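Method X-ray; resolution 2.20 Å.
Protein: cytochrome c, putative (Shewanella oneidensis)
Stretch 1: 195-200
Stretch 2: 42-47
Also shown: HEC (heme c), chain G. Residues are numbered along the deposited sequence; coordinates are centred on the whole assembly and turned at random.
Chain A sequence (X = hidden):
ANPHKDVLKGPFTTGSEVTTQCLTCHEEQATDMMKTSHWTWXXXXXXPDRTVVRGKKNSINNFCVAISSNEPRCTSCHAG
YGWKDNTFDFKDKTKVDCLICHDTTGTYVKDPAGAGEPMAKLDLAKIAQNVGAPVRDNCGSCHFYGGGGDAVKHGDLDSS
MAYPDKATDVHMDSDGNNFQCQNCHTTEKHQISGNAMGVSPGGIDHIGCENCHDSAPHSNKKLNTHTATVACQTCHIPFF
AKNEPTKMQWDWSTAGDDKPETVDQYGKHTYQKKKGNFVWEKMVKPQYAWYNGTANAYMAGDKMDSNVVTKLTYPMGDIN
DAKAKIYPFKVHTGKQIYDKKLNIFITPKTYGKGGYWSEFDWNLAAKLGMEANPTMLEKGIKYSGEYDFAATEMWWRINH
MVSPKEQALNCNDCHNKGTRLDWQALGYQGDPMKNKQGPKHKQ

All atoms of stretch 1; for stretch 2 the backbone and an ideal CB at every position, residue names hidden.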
# COMPACT_ATOMS: atom_id res chain seq x y z
N ASN A 195 -8.20 -6.49 6.16
CA ASN A 195 -8.19 -6.95 4.75
C ASN A 195 -7.52 -5.93 3.85
O ASN A 195 -7.98 -4.74 3.81
CB ASN A 195 -9.63 -7.09 4.20
CG ASN A 195 -10.45 -8.23 4.86
OD1 ASN A 195 -9.90 -9.06 5.59
ND2 ASN A 195 -11.77 -8.27 4.59
N ALA A 196 -6.49 -6.37 3.10
CA ALA A 196 -6.04 -5.56 1.95
C ALA A 196 -7.14 -5.63 0.88
O ALA A 196 -7.91 -6.60 0.86
CB ALA A 196 -4.78 -6.18 1.37
N MET A 197 -7.17 -4.69 -0.04
CA MET A 197 -8.12 -4.75 -1.16
C MET A 197 -8.08 -6.11 -1.87
O MET A 197 -7.00 -6.62 -2.13
CB MET A 197 -7.78 -3.73 -2.21
CG MET A 197 -8.91 -3.50 -3.20
SD MET A 197 -8.48 -2.23 -4.43
CE MET A 197 -7.03 -1.80 -3.93
N GLY A 198 -9.26 -6.66 -2.14
CA GLY A 198 -9.42 -7.89 -2.89
C GLY A 198 -9.23 -9.15 -2.07
O GLY A 198 -9.35 -10.24 -2.62
N VAL A 199 -8.97 -9.02 -0.77
CA VAL A 199 -9.03 -10.15 0.16
C VAL A 199 -10.35 -10.15 1.02
O VAL A 199 -10.84 -9.06 1.40
CB VAL A 199 -7.84 -10.07 1.08
CG1 VAL A 199 -8.03 -11.03 2.28
CG2 VAL A 199 -6.53 -10.25 0.26
N SER A 200 -10.91 -11.33 1.31
CA SER A 200 -12.26 -11.47 1.95
C SER A 200 -12.24 -12.33 3.26
O SER A 200 -11.20 -12.22 3.95
CB SER A 200 -13.33 -11.87 0.91
OG SER A 200 -14.12 -10.74 0.48
N UNK A 42 3.53 -12.53 1.00
CA UNK A 42 2.59 -13.27 0.12
C UNK A 42 1.23 -13.34 0.69
O UNK A 42 1.10 -13.56 1.88
CB UNK A 42 3.08 -14.69 -0.15
N UNK A 43 0.24 -13.19 -0.19
CA UNK A 43 -1.17 -13.33 0.13
C UNK A 43 -1.86 -14.16 -0.96
O UNK A 43 -1.57 -14.00 -2.14
CB UNK A 43 -1.83 -11.96 0.27
N UNK A 44 -2.86 -14.97 -0.61
CA UNK A 44 -3.65 -15.56 -1.65
C UNK A 44 -4.75 -14.60 -2.05
O UNK A 44 -5.39 -13.99 -1.22
CB UNK A 44 -4.23 -16.90 -1.20
N UNK A 45 -5.03 -14.45 -3.32
CA UNK A 45 -6.12 -13.57 -3.72
C UNK A 45 -6.95 -14.20 -4.84
O UNK A 45 -6.39 -14.67 -5.84
CB UNK A 45 -5.57 -12.21 -4.17
N UNK A 46 -8.27 -14.10 -4.69
CA UNK A 46 -9.26 -14.61 -5.60
C UNK A 46 -9.60 -13.50 -6.60
O UNK A 46 -10.31 -12.55 -6.26
CB UNK A 46 -10.50 -15.09 -4.85
N UNK A 47 -8.98 -13.58 -7.80
CA UNK A 47 -9.30 -12.76 -8.97
C UNK A 47 -10.59 -13.23 -9.73
O UNK A 47 -11.00 -14.38 -9.59
CB UNK A 47 -8.10 -12.78 -9.92
FE HEC G . -5.91 0.57 9.06
CHA HEC G . -6.96 -1.06 6.23
CHB HEC G . -2.72 0.15 8.12
CHC HEC G . -4.89 2.50 11.78
CHD HEC G . -9.12 0.85 10.12
NA HEC G . -4.96 -0.25 7.43
C1A HEC G . -5.59 -0.91 6.41
C2A HEC G . -4.60 -1.42 5.52
C3A HEC G . -3.42 -1.08 6.03
C4A HEC G . -3.65 -0.31 7.24
CMA HEC G . -2.04 -1.39 5.42
CAA HEC G . -4.91 -2.18 4.21
CBA HEC G . -5.12 -1.05 3.16
CGA HEC G . -5.21 -1.76 1.81
O1A HEC G . -4.14 -2.29 1.37
O2A HEC G . -6.33 -1.83 1.18
NB HEC G . -4.21 1.17 9.83
C1B HEC G . -2.97 0.86 9.27
C2B HEC G . -1.93 1.53 10.03
C3B HEC G . -2.54 2.20 11.02
C4B HEC G . -3.95 1.97 10.94
CMB HEC G . -0.41 1.45 9.71
CAB HEC G . -1.85 3.12 12.09
CBB HEC G . -1.13 4.21 11.65
NC HEC G . -6.82 1.52 10.66
C1C HEC G . -6.19 2.19 11.68
C2C HEC G . -7.17 2.56 12.62
C3C HEC G . -8.36 2.10 12.14
C4C HEC G . -8.13 1.43 10.92
CMC HEC G . -6.78 3.34 13.93
CAC HEC G . -9.79 2.17 12.81
CBC HEC G . -10.22 3.36 13.38
ND HEC G . -7.73 -0.00 8.33
C1D HEC G . -8.98 0.22 8.90
C2D HEC G . -10.05 -0.29 8.07
C3D HEC G . -9.39 -0.91 6.94
C4D HEC G . -7.95 -0.65 7.12
CMD HEC G . -11.64 -0.26 8.30
CAD HEC G . -10.09 -1.66 5.74
CBD HEC G . -9.71 -3.13 6.00
CGD HEC G . -10.66 -3.87 6.92
O1D HEC G . -10.42 -5.07 7.13
O2D HEC G . -11.71 -3.31 7.36

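Residues 195–200 contain a type II turn from Ala196 to Val199, closed by a hydrogen bond from Val199 N to Ala196 O (3.1 Å). The residue before the turn and one within it also hold heme c: Asn195 N donates to heme O1D at 2.8 Å and Met197 N to heme O2A at 3.2 Å. What stretch 1 offers to 42–47 is mainly methyl groups at Ala196 and Val199 and the carbonyl oxygens of Met197 and Gly198.

Position 42 has extended backbone angles (-129/140), and nothing of stretch 1 lies within 5.5 Å of its ideal CB. Stretch 1 sets no requirement here, and a polar or charged residue would do as well as any. The deposited residue is Glu42, which makes no contact with the turn; its OE2 is hydrogen-bonded elsewhere in the structure.

At position 43 the CA-to-CB bond points toward stretch 1, and the ideal CB is 5.0 Å from Val199 CG2. The Ala196 methyl lies farther on, with no charge or side-chain donor between. An aliphatic side chain such as leucine, isoleucine, valine or methionine suits this setting, the longer ones reaching closer to Ala196. The residue is Leu43. With chi1 in m and chi2 in t, it brings CD1 to 4.4 Å from Ala196 CB, a loose apolar contact.

The extended chain turns the CB of position 44 sideways, with no atom of stretch 1 within 5.5 Å. Many side chains are possible, including long polar ones. Glu44 occupies the position with chi1 and chi2 both t, and Glu44 CB comes no nearer than 7.2 Å to Val199 CG2, the nearest atom of stretch 1. Its backbone does the touching: Glu44 O is 4.2 Å from Val199 CG2.

Position 45 is where the CA atoms of the two stretches come closest, its partner being Val199. The CB points sideways, 4.5 Å from Gly198 O and 4.9 Å from Val199 CG2, so a side chain of moderate length could run past the turn. Glutamine, methionine or lysine would fit such a path. Gln45 is found, extended with chi1 and chi2 in t; Gln45 CA is 5.9 Å from Val199 CA. Its CG packs 3.4 Å from Gly198 O, while NE2 comes to 3.9 Å from Met197 O without a hydrogen bond. An ideal CB on Gly198 would lie 2.4 Å from Gln45 NE2, a clash, and the positive phi of Gly198 (82°) independently favours glycine.

At position 46 the CB again lies sideways, 5.5 Å from Gly198 O, with open space beyond; a long polar or charged side chain is reasonable. Lys46 leads its end away from the turn. Its backbone is linked to Gly198 through water: one water accepts from Lys46 N (2.8 Å) and donates to Gly198 O (2.9 Å), and a second lies 2.6 Å from Lys46 O and 2.5 Å from Gly198 O.

Position 47 points its CB away, so stretch 1 sets no requirement and apolar or polar side chains are equally possible. Leu47 is deposited; the end of the side chain comes nearer than the CB, but Leu47 CD2 is still 6.4 Å from Gly198 O.

Stretch 2 42-47: ELEQKL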
# COMPACT_ATOMS: atom_id res chain seq x y z
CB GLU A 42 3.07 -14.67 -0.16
CG GLU A 42 4.40 -14.66 -0.94
CD GLU A 42 4.72 -15.97 -1.64
OE1 GLU A 42 4.80 -16.99 -0.88
OE2 GLU A 42 4.95 -15.96 -2.92
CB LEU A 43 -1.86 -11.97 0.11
CG LEU A 43 -1.71 -11.10 1.38
CD1 LEU A 43 -2.14 -9.67 1.09
CD2 LEU A 43 -2.42 -11.70 2.63
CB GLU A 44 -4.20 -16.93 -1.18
CG GLU A 44 -5.13 -17.59 -2.21
CD GLU A 44 -5.59 -18.99 -1.78
OE1 GLU A 44 -6.41 -19.05 -0.80
OE2 GLU A 44 -5.15 -20.01 -2.42
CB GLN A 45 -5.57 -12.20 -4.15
CG GLN A 45 -6.57 -11.13 -4.45
CD GLN A 45 -5.88 -9.80 -4.73
OE1 GLN A 45 -4.72 -9.68 -4.42
NE2 GLN A 45 -6.56 -8.85 -5.31
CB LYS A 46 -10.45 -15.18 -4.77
CG LYS A 46 -11.52 -15.93 -5.58
CD LYS A 46 -12.54 -16.71 -4.62
CE LYS A 46 -13.71 -17.43 -5.40
NZ LYS A 46 -13.57 -17.15 -6.89
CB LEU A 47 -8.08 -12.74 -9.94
CG LEU A 47 -6.73 -12.31 -9.32
CD1 LEU A 47 -5.64 -12.25 -10.42
CD2 LEU A 47 -6.78 -10.98 -8.45
O HOH W 1 -9.78 -10.22 -5.13
O HOH W 2 -9.29 -13.08 -2.34
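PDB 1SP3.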